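Putative alpha/beta hydrolase fold protein (Candidatus Nitrososphaera gargensis, PDB 5A62) is a putative alpha/beta hydrolase that probably acts as a carboxylesterase, cleaving ester bonds. Local coordinates at residues 173-178 with 252-257; 26-31 with 44-49; 165-170 with 247-252; 241-246 with 259-264. All blocks are in the same frame, centred on the assembly; numbering follows the deposited sequence. Where two conformers were deposited one is given.

Contact 1. Residues 173-178 with 252-257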
# COMPACT_ATOMS: atom_id res chain seq x y z
N ALA A 173 22.36 -18.29 -8.83
CA ALA A 173 21.82 -17.24 -9.66
C ALA A 173 20.78 -17.69 -10.64
O ALA A 173 19.75 -17.06 -10.83
CB ALA A 173 22.94 -16.50 -10.37
N ASP A 174 21.05 -18.83 -11.29
CA ASP A 174 20.17 -19.27 -12.28
C ASP A 174 18.88 -19.83 -11.70
O ASP A 174 17.82 -19.65 -12.31
CB ASP A 174 20.89 -20.34 -13.16
CG ASP A 174 21.82 -19.74 -14.11
OD1 ASP A 174 21.83 -18.56 -14.40
OD2 ASP A 174 22.64 -20.53 -14.68
N PHE A 175 18.94 -20.46 -10.55
CA PHE A 175 17.75 -20.88 -9.81
C PHE A 175 16.89 -19.64 -9.42
O PHE A 175 15.69 -19.59 -9.72
CB PHE A 175 18.19 -21.68 -8.62
CG PHE A 175 17.10 -22.15 -7.68
CD1 PHE A 175 15.85 -22.51 -8.11
CD2 PHE A 175 17.37 -22.24 -6.33
CE1 PHE A 175 14.90 -22.99 -7.18
CE2 PHE A 175 16.40 -22.67 -5.43
CZ PHE A 175 15.17 -23.06 -5.90
N PHE A 176 17.55 -18.61 -8.91
CA PHE A 176 16.86 -17.39 -8.63
C PHE A 176 16.19 -16.82 -9.86
O PHE A 176 15.02 -16.40 -9.82
CB PHE A 176 17.81 -16.36 -8.03
CG PHE A 176 17.20 -15.00 -7.84
CD1 PHE A 176 16.52 -14.71 -6.72
CD2 PHE A 176 17.35 -14.05 -8.81
CE1 PHE A 176 15.94 -13.46 -6.55
CE2 PHE A 176 16.80 -12.79 -8.63
CZ PHE A 176 16.10 -12.55 -7.49
N ARG A 177 16.87 -16.77 -11.01
CA ARG A 177 16.26 -16.28 -12.25
C ARG A 177 15.01 -17.02 -12.59
O ARG A 177 13.99 -16.40 -12.88
CB ARG A 177 17.18 -16.45 -13.46
CG ARG A 177 18.33 -15.47 -13.49
CD ARG A 177 19.22 -15.69 -14.72
NE ARG A 177 20.26 -14.65 -14.84
CZ ARG A 177 21.51 -14.77 -14.40
NH1 ARG A 177 21.93 -15.89 -13.82
NH2 ARG A 177 22.37 -13.75 -14.50
N GLU A 178 15.12 -18.35 -12.57
CA GLU A 178 13.98 -19.24 -12.86
C GLU A 178 12.79 -18.80 -12.06
O GLU A 178 11.73 -18.49 -12.67
CB GLU A 178 14.29 -20.75 -12.65
CG GLU A 178 13.20 -21.68 -13.25
CD GLU A 178 13.32 -22.01 -14.76
OE1 GLU A 178 13.58 -21.09 -15.61
OE2 GLU A 178 13.10 -23.21 -15.13
N ILE A 252 17.28 -19.85 -1.68
CA ILE A 252 17.88 -20.18 -2.98
C ILE A 252 19.16 -20.99 -2.74
O ILE A 252 19.37 -21.97 -3.46
CB ILE A 252 18.23 -18.90 -3.74
CG1 ILE A 252 16.96 -18.15 -4.10
CG2 ILE A 252 19.11 -19.16 -4.97
CD1 ILE A 252 16.04 -18.84 -5.02
N GLU A 253 19.99 -20.58 -1.78
CA GLU A 253 21.27 -21.25 -1.55
C GLU A 253 21.12 -22.60 -0.85
O GLU A 253 21.95 -23.48 -1.05
CB GLU A 253 22.17 -20.38 -0.75
CG GLU A 253 22.56 -19.16 -1.58
CD GLU A 253 23.81 -18.47 -1.06
OE1 GLU A 253 24.28 -18.81 0.05
OE2 GLU A 253 24.34 -17.58 -1.75
N LYS A 254 20.11 -22.74 -0.01
CA LYS A 254 19.79 -24.00 0.68
C LYS A 254 20.98 -24.56 1.44
O LYS A 254 21.35 -25.72 1.24
CB LYS A 254 19.18 -25.04 -0.29
CG LYS A 254 17.95 -24.50 -1.03
CD LYS A 254 17.08 -25.56 -1.66
CE LYS A 254 15.87 -25.01 -2.44
NZ LYS A 254 15.00 -24.20 -1.63
N PRO A 255 21.53 -23.81 2.37
CA PRO A 255 22.62 -24.39 3.16
C PRO A 255 22.16 -25.49 4.04
O PRO A 255 21.11 -25.44 4.67
CB PRO A 255 23.13 -23.20 3.95
CG PRO A 255 21.94 -22.33 4.09
CD PRO A 255 21.22 -22.44 2.79
N LYS A 256 22.99 -26.52 4.18
CA LYS A 256 22.59 -27.68 4.96
C LYS A 256 22.19 -27.38 6.40
O LYS A 256 21.24 -27.93 6.95
CB LYS A 256 23.75 -28.70 5.00
CG LYS A 256 23.41 -29.94 5.82
CD LYS A 256 24.57 -30.93 5.89
CE LYS A 256 24.07 -32.34 6.17
NZ LYS A 256 23.61 -32.52 7.57
N GLU A 257 22.88 -26.42 7.03
CA GLU A 257 22.59 -26.10 8.39
C GLU A 257 21.13 -25.63 8.57
O GLU A 257 20.52 -25.86 9.57
CB GLU A 257 23.52 -25.02 8.95
CG GLU A 257 23.40 -24.87 10.44
CD GLU A 257 24.26 -23.78 11.04
OE1 GLU A 257 24.80 -22.96 10.28
OE2 GLU A 257 24.28 -23.76 12.31

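Contact 2. Residues 26-31 with 44-49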
# COMPACT_ATOMS: atom_id res chain seq x y z
N LEU A 26 2.12 -29.14 7.16
CA LEU A 26 3.05 -28.01 7.11
C LEU A 26 2.66 -27.17 5.91
O LEU A 26 2.39 -27.69 4.83
CB LEU A 26 4.47 -28.49 6.91
CG LEU A 26 5.05 -29.43 7.98
CD1 LEU A 26 6.47 -29.80 7.70
CD2 LEU A 26 4.96 -28.89 9.37
N VAL A 27 2.64 -25.85 6.11
CA VAL A 27 2.30 -24.90 5.09
C VAL A 27 3.50 -24.05 4.76
O VAL A 27 4.03 -23.46 5.69
CB VAL A 27 1.14 -24.00 5.58
CG1 VAL A 27 0.74 -22.99 4.52
CG2 VAL A 27 -0.07 -24.85 6.01
N LEU A 28 3.87 -24.01 3.51
CA LEU A 28 5.06 -23.30 3.03
C LEU A 28 4.61 -22.04 2.35
O LEU A 28 3.80 -22.08 1.42
CB LEU A 28 5.95 -24.09 2.09
CG LEU A 28 6.26 -25.49 2.56
CD1 LEU A 28 7.16 -26.17 1.57
CD2 LEU A 28 6.94 -25.51 3.87
N ILE A 29 5.19 -20.89 2.76
CA ILE A 29 4.83 -19.57 2.19
C ILE A 29 6.07 -18.88 1.68
O ILE A 29 6.97 -18.56 2.46
CB ILE A 29 4.06 -18.72 3.18
CG1 ILE A 29 2.98 -19.51 3.93
CG2 ILE A 29 3.47 -17.54 2.48
CD1 ILE A 29 2.07 -18.67 4.79
N HIS A 30 6.13 -18.68 0.38
CA HIS A 30 7.27 -18.12 -0.33
C HIS A 30 7.40 -16.60 -0.14
O HIS A 30 6.50 -15.93 0.35
CB HIS A 30 7.18 -18.47 -1.82
CG HIS A 30 6.05 -17.82 -2.54
ND1 HIS A 30 6.12 -16.50 -2.92
CD2 HIS A 30 4.86 -18.28 -3.04
CE1 HIS A 30 5.01 -16.19 -3.60
NE2 HIS A 30 4.23 -17.23 -3.65
N PRO A 31 8.56 -16.03 -0.53
CA PRO A 31 8.82 -14.60 -0.39
C PRO A 31 8.30 -13.83 -1.58
O PRO A 31 7.84 -14.37 -2.56
CB PRO A 31 10.33 -14.53 -0.40
CG PRO A 31 10.74 -15.61 -1.24
CD PRO A 31 9.79 -16.73 -0.91
N GLN A 44 10.21 -32.23 -0.99
CA GLN A 44 10.73 -33.62 -0.97
C GLN A 44 11.25 -33.99 0.38
O GLN A 44 10.93 -35.08 0.87
CB GLN A 44 11.81 -33.82 -2.05
CG GLN A 44 11.22 -33.73 -3.46
CD GLN A 44 9.89 -34.48 -3.65
OE1 GLN A 44 8.90 -33.94 -4.16
NE2 GLN A 44 9.85 -35.75 -3.21
N LEU A 45 11.99 -33.14 1.05
CA LEU A 45 12.54 -33.46 2.36
C LEU A 45 11.43 -33.67 3.37
O LEU A 45 11.46 -34.60 4.19
CB LEU A 45 13.51 -32.35 2.80
CG LEU A 45 13.93 -32.35 4.25
CD1 LEU A 45 14.89 -33.49 4.48
CD2 LEU A 45 14.57 -31.02 4.61
N LEU A 46 10.39 -32.84 3.34
CA LEU A 46 9.39 -32.87 4.35
C LEU A 46 8.46 -34.04 4.12
O LEU A 46 7.98 -34.62 5.08
CB LEU A 46 8.63 -31.50 4.37
CG LEU A 46 9.55 -30.39 4.90
CD1 LEU A 46 8.79 -29.07 4.75
CD2 LEU A 46 9.97 -30.55 6.34
N LEU A 47 8.21 -34.36 2.87
CA LEU A 47 7.43 -35.60 2.58
C LEU A 47 8.17 -36.83 3.05
O LEU A 47 7.51 -37.73 3.63
CB LEU A 47 7.20 -35.76 1.10
CG LEU A 47 6.23 -34.82 0.48
CD1 LEU A 47 6.28 -34.94 -1.04
CD2 LEU A 47 4.84 -35.01 1.08
N LYS A 48 9.48 -36.88 2.85
CA LYS A 48 10.26 -38.06 3.31
C LYS A 48 10.26 -38.16 4.83
O LYS A 48 10.38 -39.25 5.45
CB LYS A 48 11.70 -37.99 2.79
CG LYS A 48 11.77 -38.10 1.30
CD LYS A 48 13.15 -38.43 0.77
CE LYS A 48 13.08 -38.51 -0.76
NZ LYS A 48 14.44 -38.58 -1.36
N SER A 49 10.10 -37.04 5.52
CA SER A 49 9.97 -37.03 6.93
C SER A 49 8.56 -37.29 7.45
O SER A 49 8.35 -37.15 8.64
CB SER A 49 10.47 -35.70 7.46
OG SER A 49 11.76 -35.41 6.97

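Contact 3. Residues 165-170 with 247-252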
# COMPACT_ATOMS: atom_id res chain seq x y z
N ASP A 165 28.44 -10.22 -5.90
CA ASP A 165 27.13 -10.36 -6.50
C ASP A 165 26.23 -10.95 -5.48
O ASP A 165 26.65 -11.44 -4.46
CB ASP A 165 27.20 -11.26 -7.71
CG ASP A 165 27.83 -10.56 -8.91
OD1 ASP A 165 28.15 -9.34 -8.81
OD2 ASP A 165 27.98 -11.23 -9.95
N LEU A 166 24.94 -10.93 -5.77
CA LEU A 166 23.97 -11.51 -4.89
C LEU A 166 24.28 -13.01 -4.55
O LEU A 166 24.16 -13.39 -3.41
CB LEU A 166 22.59 -11.44 -5.53
CG LEU A 166 21.39 -11.81 -4.66
CD1 LEU A 166 21.31 -10.98 -3.39
CD2 LEU A 166 20.12 -11.61 -5.42
N PHE A 167 24.66 -13.82 -5.52
CA PHE A 167 25.05 -15.21 -5.30
C PHE A 167 26.42 -15.39 -5.86
O PHE A 167 26.71 -14.96 -7.01
CB PHE A 167 24.08 -16.16 -6.00
CG PHE A 167 22.64 -15.96 -5.58
CD1 PHE A 167 22.23 -16.38 -4.32
CD2 PHE A 167 21.73 -15.33 -6.39
CE1 PHE A 167 20.93 -16.17 -3.90
CE2 PHE A 167 20.43 -15.11 -5.97
CZ PHE A 167 20.03 -15.51 -4.71
N ALA A 168 27.22 -16.13 -5.13
CA ALA A 168 28.57 -16.46 -5.60
C ALA A 168 28.61 -17.53 -6.72
O ALA A 168 29.47 -17.49 -7.57
CB ALA A 168 29.40 -16.94 -4.44
N ASP A 169 27.64 -18.44 -6.68
CA ASP A 169 27.52 -19.62 -7.53
C ASP A 169 26.48 -19.33 -8.62
O ASP A 169 25.31 -19.03 -8.32
CB ASP A 169 27.16 -20.80 -6.60
CG ASP A 169 27.10 -22.16 -7.33
OD1 ASP A 169 27.05 -22.21 -8.60
OD2 ASP A 169 27.09 -23.14 -6.57
N LYS A 170 26.86 -19.38 -9.90
CA LYS A 170 25.97 -19.23 -11.05
C LYS A 170 24.82 -20.16 -10.93
O LYS A 170 23.73 -19.83 -11.42
CB LYS A 170 26.66 -19.45 -12.44
CG LYS A 170 25.72 -19.26 -13.67
CD LYS A 170 26.43 -19.25 -15.03
CE LYS A 170 25.48 -19.13 -16.19
NZ LYS A 170 24.62 -20.29 -16.34
N ASP A 247 22.31 -14.79 3.85
CA ASP A 247 21.61 -13.53 3.66
C ASP A 247 20.14 -13.80 3.32
O ASP A 247 19.57 -14.87 3.56
CB ASP A 247 22.37 -12.83 2.52
CG ASP A 247 22.24 -11.32 2.52
OD1 ASP A 247 21.24 -10.76 3.02
OD2 ASP A 247 23.16 -10.64 1.93
N HIS A 248 19.45 -12.79 2.80
CA HIS A 248 18.03 -12.83 2.60
C HIS A 248 17.56 -14.02 1.79
O HIS A 248 16.57 -14.69 2.13
CB HIS A 248 17.59 -11.57 1.84
CG HIS A 248 16.11 -11.46 1.60
ND1 HIS A 248 15.54 -11.75 0.37
CD2 HIS A 248 15.09 -11.10 2.41
CE1 HIS A 248 14.24 -11.53 0.43
NE2 HIS A 248 13.95 -11.15 1.65
N TRP A 249 18.26 -14.30 0.69
CA TRP A 249 17.85 -15.35 -0.22
C TRP A 249 18.41 -16.73 0.11
O TRP A 249 18.74 -17.54 -0.73
CB TRP A 249 18.16 -14.94 -1.66
CG TRP A 249 17.29 -13.88 -2.15
CD1 TRP A 249 17.59 -12.54 -2.25
CD2 TRP A 249 15.92 -14.02 -2.56
NE1 TRP A 249 16.50 -11.86 -2.71
CE2 TRP A 249 15.47 -12.73 -2.93
CE3 TRP A 249 15.04 -15.12 -2.71
CZ2 TRP A 249 14.18 -12.51 -3.40
CZ3 TRP A 249 13.77 -14.87 -3.15
CH2 TRP A 249 13.35 -13.57 -3.50
N VAL A 250 18.44 -17.03 1.40
CA VAL A 250 18.95 -18.29 1.90
C VAL A 250 18.19 -19.47 1.30
O VAL A 250 18.73 -20.56 1.17
CB VAL A 250 18.92 -18.34 3.47
CG1 VAL A 250 17.50 -18.37 3.99
CG2 VAL A 250 19.74 -19.50 4.01
N VAL A 251 16.91 -19.31 0.97
CA VAL A 251 16.09 -20.36 0.39
C VAL A 251 16.56 -20.73 -1.03
O VAL A 251 16.26 -21.79 -1.53
CB VAL A 251 14.59 -19.98 0.43
CG1 VAL A 251 14.33 -18.68 -0.30
CG2 VAL A 251 13.69 -21.05 -0.13
N ILE A 252 17.28 -19.85 -1.68
CA ILE A 252 17.88 -20.18 -2.98
C ILE A 252 19.16 -20.99 -2.74
O ILE A 252 19.37 -21.97 -3.46
CB ILE A 252 18.23 -18.90 -3.74
CG1 ILE A 252 16.96 -18.15 -4.10
CG2 ILE A 252 19.11 -19.16 -4.97
CD1 ILE A 252 16.04 -18.84 -5.02

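Contact 4. Residues 241-246 with 259-264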
# COMPACT_ATOMS: atom_id res chain seq x y z
N ARG A 241 17.52 -18.74 15.67
CA ARG A 241 18.80 -19.31 15.28
C ARG A 241 19.29 -18.52 14.14
O ARG A 241 18.57 -18.16 13.19
CB ARG A 241 18.61 -20.77 14.87
CG ARG A 241 17.95 -21.68 15.88
CD ARG A 241 18.89 -21.98 17.04
NE ARG A 241 18.20 -22.83 18.00
CZ ARG A 241 17.41 -22.42 18.98
NH1 ARG A 241 17.21 -21.13 19.21
NH2 ARG A 241 16.80 -23.32 19.76
N VAL A 242 20.56 -18.16 14.17
CA VAL A 242 21.20 -17.39 13.13
C VAL A 242 22.10 -18.25 12.26
O VAL A 242 22.95 -18.99 12.79
CB VAL A 242 22.01 -16.19 13.71
CG1 VAL A 242 22.74 -15.43 12.62
CG2 VAL A 242 21.08 -15.30 14.54
N LEU A 243 22.01 -18.12 10.97
CA LEU A 243 22.88 -18.78 9.99
C LEU A 243 23.98 -17.83 9.66
O LEU A 243 23.81 -16.87 8.91
CB LEU A 243 22.10 -19.21 8.72
CG LEU A 243 21.05 -20.26 8.98
CD1 LEU A 243 20.15 -20.33 7.77
CD2 LEU A 243 21.71 -21.63 9.22
N GLN A 244 25.20 -18.16 10.14
CA GLN A 244 26.35 -17.30 9.89
C GLN A 244 26.75 -17.34 8.46
O GLN A 244 26.99 -18.40 7.90
CB GLN A 244 27.56 -17.73 10.75
CG GLN A 244 27.35 -17.58 12.23
CD GLN A 244 26.93 -16.18 12.68
OE1 GLN A 244 27.36 -15.21 12.12
NE2 GLN A 244 26.08 -16.12 13.63
N GLY A 245 26.80 -16.19 7.85
CA GLY A 245 27.16 -16.05 6.48
C GLY A 245 26.12 -16.22 5.42
O GLY A 245 26.39 -16.12 4.23
N SER A 246 24.86 -16.39 5.84
CA SER A 246 23.75 -16.41 4.92
C SER A 246 23.04 -15.06 4.92
O SER A 246 23.17 -14.28 5.86
CB SER A 246 22.73 -17.48 5.35
OG SER A 246 23.28 -18.79 5.23
N TYR A 259 18.58 -26.83 7.28
CA TYR A 259 17.68 -28.00 7.40
C TYR A 259 17.87 -28.76 8.69
O TYR A 259 16.92 -29.31 9.20
CB TYR A 259 17.71 -28.91 6.15
CG TYR A 259 17.45 -28.05 4.93
CD1 TYR A 259 16.19 -27.58 4.69
CD2 TYR A 259 18.49 -27.62 4.12
CE1 TYR A 259 15.95 -26.73 3.63
CE2 TYR A 259 18.26 -26.79 3.05
CZ TYR A 259 16.99 -26.32 2.83
OH TYR A 259 16.71 -25.45 1.78
N ASP A 260 19.10 -28.79 9.16
CA ASP A 260 19.39 -29.35 10.47
C ASP A 260 18.57 -28.58 11.48
O ASP A 260 17.89 -29.17 12.29
CB ASP A 260 20.88 -29.22 10.75
CG ASP A 260 21.75 -30.11 9.83
OD1 ASP A 260 21.25 -31.06 9.19
OD2 ASP A 260 22.93 -29.77 9.74
N ILE A 261 18.58 -27.25 11.39
CA ILE A 261 17.81 -26.44 12.32
C ILE A 261 16.30 -26.64 12.17
O ILE A 261 15.58 -26.89 13.13
CB ILE A 261 18.18 -24.96 12.16
CG1 ILE A 261 19.63 -24.74 12.62
CG2 ILE A 261 17.24 -24.10 12.97
CD1 ILE A 261 20.16 -23.41 12.19
N LEU A 262 15.84 -26.58 10.93
CA LEU A 262 14.42 -26.78 10.66
C LEU A 262 13.90 -28.10 11.19
O LEU A 262 12.83 -28.13 11.83
CB LEU A 262 14.22 -26.69 9.15
CG LEU A 262 12.76 -26.90 8.68
CD1 LEU A 262 11.92 -25.75 9.16
CD2 LEU A 262 12.63 -27.07 7.17
N MET A 263 14.64 -29.19 10.92
CA MET A 263 14.10 -30.49 11.36
C MET A 263 14.12 -30.62 12.89
O MET A 263 13.22 -31.22 13.50
CB MET A 263 14.81 -31.65 10.66
CG MET A 263 14.73 -31.59 9.15
SD MET A 263 13.09 -31.24 8.42
CE MET A 263 12.22 -32.66 9.04
N GLY A 264 15.09 -29.99 13.53
CA GLY A 264 15.10 -29.85 14.94
C GLY A 264 13.87 -29.18 15.52
O GLY A 264 13.23 -29.62 16.48

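Contact 1. Residues 173-178 with 252-257
The F175 ring meets I252 in two ways. CD1 of I252 sits over one face of the ring, displaced toward the rim, and makes a CH-pi contact 4.2 Å from the centroid and 25° off the normal. The ring edge faces backbone: CD2 of F175 comes to 3.5 Å from the carbonyl O of I252, which lies in the ring plane. With CG of F175 anti to the backbone N (chi1 177°), the phenyl reaches from helix 170-180 to the end of the short helix 250-253. Helix 170-180 belongs to the helical insertion between strands 116-122 and 212-218, the usual place of the cap in alpha/beta hydrolases, whereas I252 follows the last strand of the core sheet. F176 adds its CA, 4.0 Å from I252 CD1, while its ring turns away to meet W249 edge-to-face. K254, with positive phi just past the helix, runs its chain across F175 at about a right angle, CE lying 3.8 Å from F175 CE2. A bend at chi4 turns NZ aside, where the carbonyls of V251 and I38 and the carboxylate of E42 receive it.

Contact 2. Residues 26-31 with 44-49
Between residues 26-31 and 44-49 the closest CA pair is L26 and L46, 8.5 Å apart, so the backbones stay well separated, and across these two segments the contact is made by leucine side chains. The branches of L26 and L46 meet at about a right angle: CD1 of L26 touches both methyls of L46, lying 3.8 Å from CD1 and 3.8 Å from CD2. Two residues along the same face of the strand, L28 comes obliquely and brings its CD2 to 4.1 Å from L46 CD1, which thus packs against two strand side chains. In L26 and L28 alike CG stands beside the backbone N; the extended chi2 of L26 (-178°) carries its CD1 up to L46, whereas L28 uses its other methyl, CD2. V53, M263 and L266 also pack on L46, making it a buried side chain shared by sheet and helices. The helix closes at S49, whose N and OG approach L45 O from opposite faces of the carbonyl plane, OG at 2.9 Å from L45 O. At the far end of the strand the rotation of the H30 ring is fixed by a bond from ND1 to P31 O, 2.8 Å long and 161° at the hydrogen, with the acceptor in the ring plane; NE2 meets the backbone N of L58. Strand 25-29, helix 40-48 and strand 52-56 form a beta-alpha-beta crossover of the alpha/beta hydrolase core, and the H30-P31 loop after the first strand sits where relatives of this fold commonly build part of the oxyanion hole.

Contact 3. Residues 165-170 with 247-252
The F167 ring is sandwiched between I252 and L166: CG2 of I252 makes a CH-pi contact over one face, 4.1 Å from the centroid and 29° off the normal, and CG of L166 lies 3.7 Å above the plane of the opposite face. At the ring edge, near its plane, is W249, whose CB approaches F167 CZ to 3.6 Å. The indole itself is met obliquely by L166, both of whose methyls, CD1 and CD2, stand 4.2 Å from W249 CD1. Over a face of the indole, toward its rim, lies ND1 of the adjacent H248. For F167, CG anti to the carbonyl carbon (chi1 -57°) aims the ring into the angle between W249 and I252. D247 and W249 belong to a type I turn leading into helix 250-253; within it D247 OD1 takes the N-H of H248 on its anti side, 2.7 Å from H248 N. The carbonyl O of H248 receives H98 NE2 and N123 ND2, and H248 NE2 bonds to S99 OG, with D221 packed against the imidazole. This is consistent with the serine-histidine-acid triad of the fold, S99 lying in a GxSxG sequence like that of the nucleophile elbow. W249 would then border the active site; a bound acetate, probably from the crystallisation liquor, lies about 6 Å from its side chain. The contact thus wedges the loop between helices 149-157 and 170-180 against helix 250-253: D169 caps the start of helix 170-180, and H172 of that helix touches F167 and I252.

Contact 4. Residues 241-246 with 259-264
I261 lays its two terminal methyls along strand 239-243, CG2 over R241 and CD1 reaching L243 and also the R241 CB. CG2 is 3.9 Å from R241 CG, and CD1 is 3.8 Å from L243 CD2. R241 CB lies between the two branches, 4.1 Å from I261 CD1 and 4.1 Å from I261 CG2, so the isoleucine straddles the root of the arginine. The fork follows from the torsions: at I261, CG1 stands beside the backbone N while CG2 is anti to it, and the extended chi2 (166°) pushes CD1 on to L243. L243 and I261 run antiparallel alongside each other, methyl against methyl, whereas R241 crosses I261 obliquely. Only the aliphatic part of the arginine takes part in the contact. Its chain bends at chi2 (-72°) and leads the guanidinium off to E239, where NH2 forms a salt bridge, so an apolar stem and a charged head serve different partners. Beyond L243 the strand ends in a type II turn closed by S246 N and L243 O, 3.3 Å apart; G245 takes the positive phi of such a turn (85°), and its N bonds to S219 OG. Strand 239-243 is an outermost strand of the sheet within this chain, tied by backbone bonds from R241 and L243 to strand 212-218, whose I216 touches both L243 and I261. Helix 256-272 lies over these two strands, with I261 turned to the sheet while Y259 and M263 pack against helix 40-48.

Overall arrangement
Contact 2 is the fully buried one, leucine against leucine inside a beta-alpha-beta unit; contacts 1, 3 and 4 are only partly buried. Contacts 1 and 3 form a continuous aromatic patch, their centres 6 Å apart, and share I252 on helix 250-253, where the cap-like insertion meets the core; there rings and CH-pi contacts dominate. Contacts 2 and 4 instead pack aliphatic helix faces on the same sheet, at a central strand and an outermost strand, and meet where L45 and L46 touch Y259 and M263. Contact 4 alone uses an arginine stem. P31 of contact 2 touches W249 of contact 3, near the probable active site, although the centres lie 20 Å apart.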